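Local coordinates for uncharacterized SnoaL-like Protein (Agrobacterium tumefaciens str. C58, PDB 3DXO) that is of unknown function but belongs to the SnoaL-like family of the NTF2 clan and may act as an isomerase, at residues Q4-I8 with D74-T80; R24-V28 with A52-E56. Where two conformers were deposited one is given. Residues are numbered along the deposited sequence.

Overall arrangement
The chain has the helix-and-curved-sheet build of the NTF2 clan. Interaction 1 (Q4-I8 with D74-T80) sets the start of helix 3-17 on the hairpin between strands 66-76 and 79-87, at one margin of the mixed sheet. Interaction 2 (R24-V28 with A52-E56) packs helix 21-31 against helix 47-61. Their centres are 21 Å apart, on opposite sides of the chain's centre, and their nearest atoms are about 10 Å apart. Along the chain, interaction 2 is nested inside the loop that interaction 1 closes. Helix 3-17 leads into helix 21-31, and helix 47-61 leads into strand 66-76. Together the contacts tie three helices and the sheet margin into one compact domain.

Interaction 1: Q4-I8 with D74-T80; sequences QHLTI and DGHGNFT
The imidazole of H5 lies over the backbone of D74 and G75. H5 as a whole residue has the largest buried area here, 104 of the 278 Å² summed over both sides. Q4-I8 is part of helix 3-17, with I8 N bonded to Q4 O at 3.2 Å. D74-T80 is a hairpin: strand 74-76, a type II' turn from H76 to F79, then strand 79-80. H76 and F79 pair through N to O bonds in both directions. The axes of helix 4-8 and strand 74-76 approach to 8.2 Å at 115°. The closest CA pair is H5 and T80, 5.6 Å apart.

H5 has chi1 m and points toward the hairpin. G75 CA sits 3.7 Å from the H5 ring centroid, over the face, in a CH-pi contact. A CB on G75 would clash with H5 CE1 and with F79 O. At the ring edge, H5 ND1 and T80 OG1 share a 2.8 Å hydrogen bond; either may donate. T80 (chi1 m) also points toward the helix, and T80 OG1 lies 3.4 Å from I8 CD1. G77, at phi 54°, takes the first corner of the turn.

D74 turns its CB away and forms a salt bridge with R81. H76 also turns away; its NE2 bonds to G114 O of the second subunit. The hairpin therefore has the helix on one side and a dimer contact on the other. This is the N-terminal helix of an NTF2-like fold seated against a beta hairpin of its curved sheet.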
loop_
_atom_site.group_PDB
_atom_site.type_symbol
_atom_site.label_atom_id
_atom_site.label_comp_id
_atom_site.label_asym_id
_atom_site.label_seq_id
_atom_site.Cartn_x
_atom_site.Cartn_y
_atom_site.Cartn_z
ATOM N N GLN B 4 -15.420 2.150 9.219
ATOM C CA GLN B 4 -14.264 2.944 9.650
ATOM C C GLN B 4 -13.316 3.200 8.438
ATOM O O GLN B 4 -12.817 4.324 8.281
ATOM C CB GLN B 4 -13.588 2.285 10.880
ATOM C CG GLN B 4 -12.204 2.857 11.346
ATOM C CD GLN B 4 -10.985 1.917 11.071
ATOM O OE1 GLN B 4 -10.022 2.307 10.404
ATOM N NE2 GLN B 4 -11.028 0.693 11.613
ATOM N N HIS B 5 -13.131 2.198 7.560
ATOM C CA HIS B 5 -12.273 2.367 6.372
ATOM C C HIS B 5 -12.899 3.227 5.279
ATOM O O HIS B 5 -12.177 3.871 4.496
ATOM C CB HIS B 5 -11.842 1.029 5.761
ATOM C CG HIS B 5 -11.080 0.148 6.706
ATOM N ND1 HIS B 5 -9.879 0.524 7.272
ATOM C CD2 HIS B 5 -11.352 -1.093 7.180
ATOM C CE1 HIS B 5 -9.457 -0.442 8.068
ATOM N NE2 HIS B 5 -10.326 -1.440 8.023
ATOM N N LEU B 6 -14.233 3.239 5.210
ATOM C CA LEU B 6 -14.921 4.051 4.204
ATOM C C LEU B 6 -14.815 5.520 4.624
ATOM O O LEU B 6 -14.465 6.405 3.799
ATOM C CB LEU B 6 -16.378 3.611 4.030
ATOM C CG LEU B 6 -17.202 4.401 3.009
ATOM C CD1 LEU B 6 -16.531 4.404 1.625
ATOM C CD2 LEU B 6 -18.639 3.875 2.942
ATOM N N THR B 7 -15.085 5.765 5.908
ATOM C CA THR B 7 -15.006 7.119 6.470
ATOM C C THR B 7 -13.605 7.719 6.231
ATOM O O THR B 7 -13.461 8.874 5.810
ATOM C CB THR B 7 -15.339 7.107 7.981
ATOM O OG1 THR B 7 -16.656 6.559 8.166
ATOM C CG2 THR B 7 -15.236 8.491 8.583
ATOM N N ILE B 8 -12.578 6.916 6.473
ATOM C CA ILE B 8 -11.215 7.392 6.308
ATOM C C ILE B 8 -10.977 7.753 4.837
ATOM O O ILE B 8 -10.460 8.845 4.548
ATOM C CB ILE B 8 -10.196 6.367 6.852
ATOM C CG1 ILE B 8 -10.401 6.197 8.375
ATOM C CG2 ILE B 8 -8.775 6.817 6.554
ATOM C CD1 ILE B 8 -9.761 4.948 9.002
ATOM N N ASP B 74 -10.856 -1.012 2.149
ATOM C CA ASP B 74 -10.703 -2.108 3.078
ATOM C C ASP B 74 -9.522 -1.813 3.984
ATOM O O ASP B 74 -8.943 -0.724 3.954
ATOM C CB ASP B 74 -10.505 -3.437 2.317
ATOM C CG ASP B 74 -9.196 -3.491 1.536
ATOM O OD1 ASP B 74 -8.732 -2.449 1.059
ATOM O OD2 ASP B 74 -8.634 -4.580 1.385
ATOM N N GLY B 75 -9.146 -2.791 4.792
ATOM C CA GLY B 75 -7.998 -2.616 5.641
ATOM C C GLY B 75 -7.974 -3.508 6.847
ATOM O O GLY B 75 -8.708 -4.493 6.940
ATOM N N HIS B 76 -7.093 -3.134 7.765
ATOM C CA HIS B 76 -6.867 -3.873 8.997
ATOM C C HIS B 76 -6.012 -3.031 9.925
ATOM O O HIS B 76 -5.215 -2.213 9.455
ATOM C CB HIS B 76 -6.188 -5.216 8.712
ATOM C CG HIS B 76 -4.931 -5.097 7.918
ATOM N ND1 HIS B 76 -3.713 -4.815 8.494
ATOM C CD2 HIS B 76 -4.706 -5.218 6.592
ATOM C CE1 HIS B 76 -2.787 -4.776 7.555
ATOM N NE2 HIS B 76 -3.361 -5.028 6.394
ATOM N N GLY B 77 -6.207 -3.217 11.228
ATOM C CA GLY B 77 -5.516 -2.430 12.246
ATOM C C GLY B 77 -5.753 -0.965 11.945
ATOM O O GLY B 77 -6.876 -0.576 11.636
ATOM N N ASN B 78 -4.678 -0.181 11.978
ATOM C CA ASN B 78 -4.712 1.242 11.655
ATOM C C ASN B 78 -4.443 1.504 10.164
ATOM O O ASN B 78 -4.158 2.629 9.768
ATOM C CB ASN B 78 -3.703 2.016 12.509
ATOM C CG ASN B 78 -2.261 1.647 12.191
ATOM O OD1 ASN B 78 -1.886 0.471 12.198
ATOM N ND2 ASN B 78 -1.436 2.661 11.913
ATOM N N PHE B 79 -4.524 0.466 9.332
ATOM C CA PHE B 79 -4.344 0.639 7.878
ATOM C C PHE B 79 -5.650 0.616 7.102
ATOM O O PHE B 79 -6.519 -0.235 7.336
ATOM C CB PHE B 79 -3.433 -0.448 7.290
ATOM C CG PHE B 79 -2.024 -0.346 7.746
ATOM C CD1 PHE B 79 -1.191 0.644 7.235
ATOM C CD2 PHE B 79 -1.524 -1.224 8.686
ATOM C CE1 PHE B 79 0.117 0.755 7.659
ATOM C CE2 PHE B 79 -0.215 -1.121 9.107
ATOM C CZ PHE B 79 0.608 -0.124 8.591
ATOM N N THR B 80 -5.765 1.568 6.183
ATOM C CA THR B 80 -6.861 1.637 5.238
ATOM C C THR B 80 -6.283 1.673 3.814
ATOM O O THR B 80 -5.256 2.282 3.568
ATOM C CB THR B 80 -7.726 2.878 5.492
ATOM O OG1 THR B 80 -8.304 2.779 6.804
ATOM C CG2 THR B 80 -8.824 3.003 4.435
#

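Interaction 2: R24-V28 with A52-E56; sequences RRHLV and AAMIE
R24, A52 and I55 bury the most surface in this contact: 77, 63 and 47 Å² of 295 Å² summed over both sides. Both segments are helical, in helices 21-31 and 47-61. V28 N bonds to R24 O at 2.9 Å, and E56 N to A52 O at 3.1 Å. The axes of segments 24-28 and 52-56 approach to 10.2 Å, with 133° between their N-to-C directions. R25 and A52 are the closest CA pair, at 5.7 Å.

R24 points toward the other helix. Its side chain is extended through chi1 and chi2 (both t), and a chi3 of -28°, off the usual wells, turns the guanidinium toward I55 and E56. R24 NH1 comes 3.5 Å from I55 CG2, which lies at the guanidinium edge, and 3.7 Å from E56 CA. The side chain is about 4 Å from a bound PEG, probably from the crystallisation liquor.

A52 is the small residue at the near point of the helices. A52 CB lies 4.2 Å from R25 CG and 4.4 Å from V28 CG2. I55 (chi1 m, chi2 t) points toward helix 24-28 and places I55 CD1 4.4 Å from V28 CG2. It also touches W16 of helix 3-17, so the apolar contact continues onto a third helix.

R25 NH2 is 4.4 Å from E56 OE1. This is beyond a salt bridge, and the oxygen is well out of the guanidinium plane. R25 also has a long, weak ion pair with E22. No hydrogen bond joins the two segments. The contact therefore rests on van der Waals packing of A52, V28, I55 and the R24 side chain, with loose R25-E56 charge attraction at its more exposed side.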
loop_
_atom_site.group_PDB
_atom_site.type_symbol
_atom_site.label_atom_id
_atom_site.label_comp_id
_atom_site.label_asym_id
_atom_site.label_seq_id
_atom_site.Cartn_x
_atom_site.Cartn_y
_atom_site.Cartn_z
ATOM N N ARG B 24 -9.693 23.777 3.357
ATOM C CA ARG B 24 -8.815 22.628 3.286
ATOM C C ARG B 24 -7.790 22.604 4.410
ATOM O O ARG B 24 -7.487 21.533 4.923
ATOM C CB ARG B 24 -8.123 22.644 1.979
ATOM C CG ARG B 24 -7.646 21.281 1.502
ATOM C CD ARG B 24 -6.982 21.416 0.115
ATOM N NE ARG B 24 -7.616 22.566 -0.538
ATOM C CZ ARG B 24 -7.391 22.981 -1.750
ATOM N NH1 ARG B 24 -6.584 22.320 -2.464
ATOM N NH2 ARG B 24 -8.008 24.023 -2.251
ATOM N N ARG B 25 -7.248 23.751 4.812
ATOM C CA ARG B 25 -6.308 23.732 5.944
ATOM C C ARG B 25 -7.004 23.184 7.161
ATOM O O ARG B 25 -6.485 22.335 7.874
ATOM C CB ARG B 25 -5.747 25.099 6.272
ATOM C CG ARG B 25 -4.898 25.625 5.201
ATOM C CD ARG B 25 -4.263 26.934 5.612
ATOM N NE ARG B 25 -3.833 27.586 4.388
ATOM C CZ ARG B 25 -4.412 28.637 3.812
ATOM N NH1 ARG B 25 -5.437 29.319 4.383
ATOM N NH2 ARG B 25 -3.903 29.066 2.654
ATOM N N HIS B 26 -8.207 23.673 7.378
ATOM C CA HIS B 26 -9.082 23.231 8.475
ATOM C C HIS B 26 -9.303 21.721 8.405
ATOM O O HIS B 26 -9.235 21.025 9.379
ATOM C CB HIS B 26 -10.437 23.998 8.440
ATOM C CG HIS B 26 -11.560 23.312 9.167
ATOM N ND1 HIS B 26 -11.683 23.317 10.542
ATOM C CD2 HIS B 26 -12.622 22.611 8.699
ATOM C CE1 HIS B 26 -12.753 22.627 10.889
ATOM N NE2 HIS B 26 -13.345 22.196 9.790
ATOM N N LEU B 27 -9.577 21.216 7.215
ATOM C CA LEU B 27 -9.832 19.781 7.050
ATOM C C LEU B 27 -8.583 18.931 7.349
ATOM O O LEU B 27 -8.676 17.943 8.057
ATOM C CB LEU B 27 -10.341 19.456 5.629
ATOM C CG LEU B 27 -11.701 19.987 5.139
ATOM C CD1 LEU B 27 -11.987 19.632 3.673
ATOM C CD2 LEU B 27 -12.802 19.486 6.055
ATOM N N VAL B 28 -7.432 19.321 6.787
ATOM C CA VAL B 28 -6.141 18.653 7.031
ATOM C C VAL B 28 -5.795 18.796 8.528
ATOM O O VAL B 28 -5.374 17.830 9.172
ATOM C CB VAL B 28 -5.002 19.247 6.164
ATOM C CG1 VAL B 28 -3.618 18.751 6.633
ATOM C CG2 VAL B 28 -5.240 18.957 4.698
ATOM N N ALA B 52 -1.209 20.397 3.228
ATOM C CA ALA B 52 -2.187 21.391 2.736
ATOM C C ALA B 52 -1.594 22.148 1.515
ATOM O O ALA B 52 -2.267 22.300 0.484
ATOM C CB ALA B 52 -2.597 22.371 3.857
ATOM N N ALA B 53 -0.331 22.571 1.631
ATOM C CA ALA B 53 0.353 23.294 0.543
ATOM C C ALA B 53 0.479 22.381 -0.692
ATOM O O ALA B 53 0.091 22.755 -1.800
ATOM C CB ALA B 53 1.706 23.821 0.994
HETATM N N MSE B 54 0.964 21.162 -0.476
HETATM C CA MSE B 54 1.097 20.175 -1.548
HETATM C C MSE B 54 -0.208 19.981 -2.329
HETATM O O MSE B 54 -0.206 20.058 -3.548
HETATM C CB MSE B 54 1.540 18.844 -0.957
HETATM C CG MSE B 54 2.002 17.816 -1.935
HETATM SE SE MSE B 54 2.139 16.132 -1.021
HETATM C CE MSE B 54 0.315 15.820 -0.771
ATOM N N ILE B 55 -1.312 19.751 -1.624
ATOM C CA ILE B 55 -2.600 19.541 -2.277
ATOM C C ILE B 55 -2.997 20.765 -3.091
ATOM O O ILE B 55 -3.475 20.660 -4.195
ATOM C CB ILE B 55 -3.718 19.216 -1.261
ATOM C CG1 ILE B 55 -3.430 17.876 -0.560
ATOM C CG2 ILE B 55 -5.096 19.165 -1.985
ATOM C CD1 ILE B 55 -4.257 17.596 0.675
ATOM N N GLU B 56 -2.787 21.943 -2.541
ATOM C CA GLU B 56 -3.090 23.155 -3.260
ATOM C C GLU B 56 -2.260 23.293 -4.529
ATOM O O GLU B 56 -2.799 23.708 -5.556
ATOM C CB GLU B 56 -2.839 24.360 -2.399
ATOM C CG GLU B 56 -3.124 25.655 -3.151
ATOM C CD GLU B 56 -3.073 26.861 -2.250
ATOM O OE1 GLU B 56 -3.482 26.751 -1.089
ATOM O OE2 GLU B 56 -2.634 27.920 -2.676
#